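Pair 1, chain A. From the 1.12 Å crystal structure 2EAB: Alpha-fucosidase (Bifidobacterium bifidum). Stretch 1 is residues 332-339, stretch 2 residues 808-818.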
# COMPACT_ATOMS: atom_id res chain seq x y z
N ASP A 332 8.80 -12.12 11.76
CA ASP A 332 9.91 -13.07 11.61
C ASP A 332 9.72 -14.10 10.49
O ASP A 332 10.58 -14.96 10.30
CB ASP A 332 10.24 -13.74 12.96
CG ASP A 332 10.96 -12.80 13.91
OD1 ASP A 332 11.66 -11.87 13.44
OD2 ASP A 332 10.85 -13.00 15.14
N ARG A 333 8.64 -13.99 9.72
CA ARG A 333 8.40 -14.91 8.61
C ARG A 333 9.45 -14.79 7.51
O ARG A 333 9.74 -15.76 6.81
CB ARG A 333 7.02 -14.68 8.00
CG ARG A 333 5.87 -15.09 8.89
CD ARG A 333 4.57 -14.65 8.28
NE ARG A 333 3.42 -14.99 9.11
CZ ARG A 333 2.16 -14.68 8.80
NH1 ARG A 333 1.89 -14.02 7.68
NH2 ARG A 333 1.18 -15.02 9.62
N VAL A 334 9.99 -13.58 7.35
CA VAL A 334 10.97 -13.30 6.32
C VAL A 334 12.31 -12.95 6.96
O VAL A 334 12.36 -12.14 7.89
CB VAL A 334 10.51 -12.15 5.38
CG1 VAL A 334 11.61 -11.74 4.41
CG2 VAL A 334 9.26 -12.56 4.61
N LYS A 335 13.37 -13.57 6.46
CA LYS A 335 14.73 -13.20 6.85
C LYS A 335 15.53 -12.93 5.60
O LYS A 335 15.34 -13.59 4.58
CB LYS A 335 15.37 -14.32 7.68
CG LYS A 335 14.67 -14.62 8.99
CD LYS A 335 14.85 -13.48 9.98
CE LYS A 335 13.87 -13.55 11.13
NZ LYS A 335 14.16 -12.50 12.14
N ILE A 336 16.43 -11.96 5.68
CA ILE A 336 17.26 -11.61 4.54
C ILE A 336 18.67 -11.27 5.00
O ILE A 336 18.86 -10.47 5.93
CB ILE A 336 16.63 -10.47 3.68
CG1 ILE A 336 17.46 -10.21 2.42
CG2 ILE A 336 16.41 -9.19 4.51
CD1 ILE A 336 16.77 -9.36 1.37
N ASP A 337 19.65 -11.92 4.38
CA ASP A 337 21.06 -11.71 4.72
C ASP A 337 21.84 -11.35 3.47
O ASP A 337 22.09 -12.20 2.61
CB ASP A 337 21.66 -12.95 5.40
CG ASP A 337 23.02 -12.67 6.04
OD1 ASP A 337 23.59 -11.56 5.87
OD2 ASP A 337 23.53 -13.58 6.74
N LEU A 338 22.22 -10.08 3.38
CA LEU A 338 23.04 -9.59 2.28
C LEU A 338 24.44 -9.21 2.75
O LEU A 338 25.21 -8.60 2.00
CB LEU A 338 22.37 -8.40 1.60
CG LEU A 338 20.98 -8.61 1.00
CD1 LEU A 338 20.50 -7.32 0.36
CD2 LEU A 338 20.98 -9.76 -0.02
N GLY A 339 24.77 -9.57 3.99
CA GLY A 339 26.07 -9.23 4.58
C GLY A 339 26.05 -7.95 5.39
O GLY A 339 27.10 -7.35 5.64
N ALA A 808 25.74 -6.16 -7.40
CA ALA A 808 26.13 -5.61 -6.10
C ALA A 808 25.91 -6.60 -4.94
O ALA A 808 26.56 -6.49 -3.90
CB ALA A 808 25.38 -4.31 -5.83
N TRP A 809 25.00 -7.55 -5.13
CA TRP A 809 24.72 -8.56 -4.12
C TRP A 809 25.23 -9.92 -4.61
O TRP A 809 24.45 -10.78 -5.03
CB TRP A 809 23.22 -8.64 -3.81
CG TRP A 809 22.57 -7.34 -3.35
CD1 TRP A 809 23.19 -6.21 -2.88
CD2 TRP A 809 21.17 -7.08 -3.29
NE1 TRP A 809 22.26 -5.26 -2.55
CE2 TRP A 809 21.01 -5.76 -2.79
CE3 TRP A 809 20.03 -7.83 -3.60
CZ2 TRP A 809 19.75 -5.18 -2.61
CZ3 TRP A 809 18.78 -7.25 -3.42
CH2 TRP A 809 18.65 -5.94 -2.93
N ALA A 810 26.55 -10.10 -4.56
CA ALA A 810 27.20 -11.29 -5.12
C ALA A 810 26.79 -12.57 -4.40
O ALA A 810 26.68 -13.64 -5.02
CB ALA A 810 28.71 -11.13 -5.10
N GLY A 811 26.57 -12.46 -3.10
CA GLY A 811 26.17 -13.59 -2.28
C GLY A 811 25.14 -13.16 -1.25
O GLY A 811 25.08 -12.00 -0.87
N GLY A 812 24.33 -14.11 -0.81
CA GLY A 812 23.32 -13.81 0.18
C GLY A 812 22.31 -14.93 0.32
O GLY A 812 22.44 -15.99 -0.29
N SER A 813 21.32 -14.68 1.16
CA SER A 813 20.21 -15.60 1.32
C SER A 813 18.96 -14.84 1.71
O SER A 813 19.03 -13.74 2.27
CB SER A 813 20.53 -16.69 2.35
OG SER A 813 20.69 -16.13 3.64
N VAL A 814 17.82 -15.43 1.39
CA VAL A 814 16.52 -14.92 1.80
C VAL A 814 15.65 -16.13 2.11
O VAL A 814 15.81 -17.19 1.49
CB VAL A 814 15.89 -14.00 0.71
CG1 VAL A 814 15.56 -14.78 -0.56
CG2 VAL A 814 14.66 -13.27 1.25
N SER A 815 14.76 -15.99 3.09
CA SER A 815 13.83 -17.05 3.42
C SER A 815 12.47 -16.45 3.70
O SER A 815 12.36 -15.33 4.21
CB SER A 815 14.33 -17.87 4.62
OG SER A 815 14.45 -17.07 5.78
N GLY A 816 11.43 -17.20 3.35
CA GLY A 816 10.07 -16.83 3.73
C GLY A 816 9.29 -15.99 2.75
O GLY A 816 8.19 -15.55 3.08
N LEU A 817 9.82 -15.75 1.55
CA LEU A 817 9.04 -15.08 0.52
C LEU A 817 7.93 -16.01 0.03
O LEU A 817 8.01 -17.22 0.26
CB LEU A 817 9.92 -14.64 -0.65
CG LEU A 817 11.08 -13.70 -0.30
CD1 LEU A 817 11.79 -13.26 -1.57
CD2 LEU A 817 10.62 -12.48 0.50
N VAL A 818 6.91 -15.46 -0.61
CA VAL A 818 5.81 -16.27 -1.09
C VAL A 818 5.64 -16.06 -2.59
O VAL A 818 5.68 -14.92 -3.08
CB VAL A 818 4.48 -15.98 -0.33
CG1 VAL A 818 3.41 -16.98 -0.72
CG2 VAL A 818 4.70 -16.02 1.17
O HOH W 1 12.15 -17.13 7.10
O HOH W 2 23.29 -15.96 4.34
O HOH W 3 25.23 -9.16 -0.71

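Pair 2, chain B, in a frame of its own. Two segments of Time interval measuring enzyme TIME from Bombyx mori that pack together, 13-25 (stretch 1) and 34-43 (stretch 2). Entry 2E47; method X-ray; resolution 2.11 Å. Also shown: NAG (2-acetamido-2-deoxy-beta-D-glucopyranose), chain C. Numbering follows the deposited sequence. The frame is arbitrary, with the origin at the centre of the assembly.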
# COMPACT_ATOMS: atom_id res chain seq x y z
N VAL B 13 -4.97 -5.66 -2.09
CA VAL B 13 -5.73 -6.74 -1.50
C VAL B 13 -6.90 -6.13 -0.80
O VAL B 13 -6.74 -5.21 -0.05
CB VAL B 13 -4.82 -7.59 -0.51
CG1 VAL B 13 -5.60 -8.56 0.23
CG2 VAL B 13 -3.68 -8.32 -1.31
N LEU B 14 -8.09 -6.63 -1.04
CA LEU B 14 -9.30 -6.26 -0.28
C LEU B 14 -9.56 -7.33 0.81
O LEU B 14 -9.50 -8.52 0.49
CB LEU B 14 -10.44 -6.35 -1.26
CG LEU B 14 -10.83 -5.10 -2.07
CD1 LEU B 14 -9.81 -3.99 -2.01
CD2 LEU B 14 -11.45 -5.31 -3.44
N SER B 15 -9.84 -6.95 2.06
CA SER B 15 -10.00 -7.91 3.10
C SER B 15 -10.87 -7.28 4.22
O SER B 15 -10.40 -6.40 4.96
CB SER B 15 -8.62 -8.37 3.65
OG SER B 15 -8.79 -9.63 4.33
N THR B 16 -12.11 -7.77 4.30
CA THR B 16 -13.19 -7.30 5.14
C THR B 16 -13.78 -8.62 5.77
O THR B 16 -13.36 -9.72 5.37
CB THR B 16 -14.14 -6.54 4.18
OG1 THR B 16 -13.83 -5.12 4.20
CG2 THR B 16 -15.58 -6.77 4.32
N GLU B 17 -14.69 -8.50 6.75
CA GLU B 17 -15.43 -9.64 7.25
C GLU B 17 -16.15 -10.35 6.09
O GLU B 17 -16.21 -11.60 6.07
CB GLU B 17 -16.49 -9.23 8.29
CG GLU B 17 -15.97 -8.89 9.71
CD GLU B 17 -14.83 -9.82 10.18
OE1 GLU B 17 -15.09 -11.02 10.48
OE2 GLU B 17 -13.68 -9.34 10.25
N THR B 18 -16.70 -9.56 5.16
CA THR B 18 -17.48 -10.14 4.05
C THR B 18 -16.81 -10.21 2.66
O THR B 18 -17.18 -11.04 1.84
CB THR B 18 -18.89 -9.46 3.92
OG1 THR B 18 -18.73 -8.05 3.80
CG2 THR B 18 -19.77 -9.73 5.20
N ILE B 19 -15.82 -9.36 2.40
CA ILE B 19 -15.28 -9.20 1.07
C ILE B 19 -13.82 -9.55 1.01
O ILE B 19 -13.06 -9.14 1.89
CB ILE B 19 -15.52 -7.73 0.56
CG1 ILE B 19 -16.99 -7.56 0.12
CG2 ILE B 19 -14.52 -7.40 -0.59
CD1 ILE B 19 -17.42 -6.22 0.07
N ARG B 20 -13.43 -10.34 -0.00
CA ARG B 20 -12.04 -10.71 -0.19
C ARG B 20 -11.66 -10.68 -1.63
O ARG B 20 -12.39 -11.21 -2.49
CB ARG B 20 -11.72 -12.15 0.33
CG ARG B 20 -12.31 -12.50 1.68
CD ARG B 20 -11.31 -12.32 2.79
NE ARG B 20 -11.43 -13.46 3.72
CZ ARG B 20 -12.11 -13.42 4.88
NH1 ARG B 20 -12.17 -14.51 5.65
NH2 ARG B 20 -12.70 -12.28 5.27
N GLY B 21 -10.48 -10.13 -1.90
CA GLY B 21 -9.97 -10.19 -3.25
C GLY B 21 -8.54 -9.77 -3.39
O GLY B 21 -7.96 -9.19 -2.47
N ASN B 22 -7.98 -10.10 -4.55
CA ASN B 22 -6.66 -9.65 -4.99
C ASN B 22 -6.89 -9.01 -6.33
O ASN B 22 -7.59 -9.59 -7.19
CB ASN B 22 -5.72 -10.85 -5.25
CG ASN B 22 -5.54 -11.73 -3.99
OD1 ASN B 22 -5.10 -11.21 -2.94
ND2 ASN B 22 -5.96 -13.02 -4.07
N ILE B 23 -6.27 -7.85 -6.52
CA ILE B 23 -6.24 -7.15 -7.82
C ILE B 23 -4.82 -6.83 -8.19
O ILE B 23 -4.13 -6.18 -7.41
CB ILE B 23 -7.13 -5.87 -7.80
CG1 ILE B 23 -8.56 -6.27 -7.42
CG2 ILE B 23 -7.16 -5.14 -9.23
CD1 ILE B 23 -8.76 -6.10 -5.98
N THR B 24 -4.40 -7.29 -9.38
CA THR B 24 -3.06 -7.25 -9.85
C THR B 24 -3.00 -6.25 -11.05
O THR B 24 -3.93 -6.20 -11.82
CB THR B 24 -2.74 -8.73 -10.27
OG1 THR B 24 -2.07 -9.44 -9.19
CG2 THR B 24 -2.09 -8.85 -11.52
N PHE B 25 -1.89 -5.52 -11.22
CA PHE B 25 -1.78 -4.53 -12.31
C PHE B 25 -0.51 -4.85 -13.03
O PHE B 25 0.52 -4.86 -12.41
CB PHE B 25 -1.63 -3.14 -11.71
CG PHE B 25 -2.81 -2.72 -10.85
CD1 PHE B 25 -3.80 -1.90 -11.39
CD2 PHE B 25 -2.92 -3.16 -9.54
CE1 PHE B 25 -4.88 -1.52 -10.62
CE2 PHE B 25 -4.01 -2.79 -8.73
CZ PHE B 25 -4.99 -1.95 -9.26
N HIS B 34 -2.85 -3.99 -17.61
CA HIS B 34 -3.81 -5.07 -17.51
C HIS B 34 -4.11 -5.22 -16.03
O HIS B 34 -3.21 -5.53 -15.21
CB HIS B 34 -3.20 -6.35 -18.10
CG HIS B 34 -4.18 -7.45 -18.29
ND1 HIS B 34 -3.80 -8.75 -18.57
CD2 HIS B 34 -5.53 -7.45 -18.30
CE1 HIS B 34 -4.88 -9.50 -18.71
NE2 HIS B 34 -5.94 -8.73 -18.56
N VAL B 35 -5.37 -5.03 -15.69
CA VAL B 35 -5.91 -5.23 -14.32
C VAL B 35 -6.66 -6.55 -14.23
O VAL B 35 -7.57 -6.79 -14.99
CB VAL B 35 -6.90 -4.05 -14.01
CG1 VAL B 35 -7.44 -4.07 -12.56
CG2 VAL B 35 -6.22 -2.68 -14.32
N GLN B 36 -6.29 -7.44 -13.33
CA GLN B 36 -7.05 -8.68 -13.23
C GLN B 36 -7.19 -9.19 -11.80
O GLN B 36 -6.40 -8.86 -10.92
CB GLN B 36 -6.46 -9.77 -14.17
CG GLN B 36 -4.99 -9.67 -14.45
CD GLN B 36 -4.40 -10.80 -15.33
OE1 GLN B 36 -5.10 -11.72 -15.88
NE2 GLN B 36 -3.10 -10.69 -15.51
N GLY B 37 -8.16 -10.04 -11.54
CA GLY B 37 -8.23 -10.67 -10.24
C GLY B 37 -9.64 -11.08 -10.01
O GLY B 37 -10.44 -11.21 -10.97
N GLY B 38 -9.98 -11.25 -8.73
CA GLY B 38 -11.24 -11.88 -8.37
C GLY B 38 -11.57 -11.28 -7.06
O GLY B 38 -10.66 -11.02 -6.28
N ILE B 39 -12.85 -11.05 -6.80
CA ILE B 39 -13.31 -10.54 -5.49
C ILE B 39 -14.51 -11.40 -5.19
O ILE B 39 -15.23 -11.74 -6.10
CB ILE B 39 -13.72 -9.06 -5.57
CG1 ILE B 39 -12.54 -8.20 -6.06
CG2 ILE B 39 -14.20 -8.51 -4.21
CD1 ILE B 39 -13.09 -6.79 -6.39
N THR B 40 -14.69 -11.81 -3.94
CA THR B 40 -15.94 -12.42 -3.52
C THR B 40 -16.58 -11.64 -2.38
O THR B 40 -15.92 -10.95 -1.60
CB THR B 40 -15.71 -13.88 -3.05
OG1 THR B 40 -14.79 -13.84 -1.95
CG2 THR B 40 -15.05 -14.64 -4.15
N GLY B 41 -17.89 -11.71 -2.30
CA GLY B 41 -18.58 -11.14 -1.16
C GLY B 41 -19.73 -10.21 -1.46
O GLY B 41 -20.34 -9.71 -0.53
N LEU B 42 -20.04 -9.92 -2.72
CA LEU B 42 -21.23 -9.11 -2.98
C LEU B 42 -22.20 -9.83 -3.87
O LEU B 42 -21.81 -10.64 -4.70
CB LEU B 42 -20.91 -7.78 -3.62
CG LEU B 42 -20.10 -6.82 -2.78
CD1 LEU B 42 -19.50 -5.79 -3.76
CD2 LEU B 42 -20.91 -6.25 -1.69
N PRO B 43 -23.48 -9.52 -3.73
CA PRO B 43 -24.52 -10.17 -4.56
C PRO B 43 -24.39 -9.84 -6.06
O PRO B 43 -23.75 -8.85 -6.38
CB PRO B 43 -25.84 -9.58 -3.99
CG PRO B 43 -25.52 -8.49 -3.11
CD PRO B 43 -24.03 -8.58 -2.72
C1 NAG C . -4.98 -14.04 -3.70
C2 NAG C . -3.57 -14.59 -4.00
C3 NAG C . -3.32 -16.01 -3.45
C4 NAG C . -4.13 -16.48 -2.24
C5 NAG C . -5.32 -15.58 -1.89
C6 NAG C . -5.57 -15.55 -0.37
C7 NAG C . -2.32 -13.74 -6.03
C8 NAG C . -2.25 -12.34 -5.56
N2 NAG C . -3.22 -14.57 -5.44
O3 NAG C . -1.94 -16.19 -3.19
O4 NAG C . -4.71 -17.69 -2.67
O5 NAG C . -5.15 -14.24 -2.32
O6 NAG C . -5.78 -16.83 0.19
O7 NAG C . -1.54 -14.05 -6.94

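Pairs 1 and 2 share an antiparallel two-strand arrangement: 14 central residues superpose with an RMSD of 0.8 Å, and the strand directions differ by 178° in pair 1 and 165° in pair 2. Two hydrogen-bonded rungs coincide. At the first, A:Lys335 and A:Ser815 match B:Arg20 and B:Thr40; A:Lys335 N donates to A:Ser815 O (3.0 Å) and A:Ser815 N to A:Lys335 O (2.9 Å), while B:Arg20 N reaches B:Thr40 O at 3.0 Å and B:Thr40 N reaches B:Arg20 O at 2.8 Å. At the second, A:Asp337 and A:Ser813 match B:Asn22 and B:Gly38. This rung is tight in pair 1 (A:Asp337 N to A:Ser813 O, 2.9 Å) but stretched in pair 2, where the bond from B:Asn22 N to B:Gly38 O is weak at 3.3 Å. Pair 2 adds a third rung between B:Thr24 and B:Gln36.

Between the two shared rungs, A:Ile336 packs on A:Val814 (CB to CG2, 4.2 Å). The matching B:Gly21 offers no side chain, and its CA lies 4.0 Å from B:Ile39 CA; an ideal CB there would clash with B:Ile39 CG1 at 2.8 Å. B:Ile39 packs against side chains of stretch 1 other than B:Gly21: its CG2 lies 3.8 Å from B:Ile19 CG2, and its CD1 lies 3.7 Å from B:Leu14 CD2, in strand 13-15.

Two glycines recur. At A:Gly816 and B:Gly41, an ideal CB would strike the carbonyl opposite, 1.8 Å from A:Arg333 O and 2.3 Å from B:Thr18 O, and the backbone angles themselves call for glycine. At A:Gly812 and B:Gly37 it would clash with A:Asp337 O (2.9 Å) and B:Asn22 O (1.9 Å).

Across from this second glycine, A:Leu338 and B:Ile23 superpose closely but meet different residues at a matched position, A:Trp809 and B:Val35. A:Leu338 CD1 sits over one face of the A:Trp809 ring, 3.6 Å from the centroid of its six-membered ring, a CH-pi contact; B:Ile23 CG2 touches the smaller B:Val35 through CG1 at 3.5 Å. At the other end, A:Val334 CG1 approaches A:Leu817 CD2 at 4.1 Å, and B:Ile19 CD1 approaches B:Leu42 CD2 at 3.9 Å.

The polar side chains also diverge. A:Lys335 NZ turns back along its own stretch to form a salt bridge with A:Asp332 OD1 (2.9 Å), whereas B:Arg20 NH2 makes a weak hydrogen bond to B:Thr16 O (2.6 Å). A:Asp337 OD1 accepts from A:Gly339 N (3.0 Å); the matching B:Asn22 carries a glycan, its ND2 bonded covalently to NAG C1 (1.5 Å).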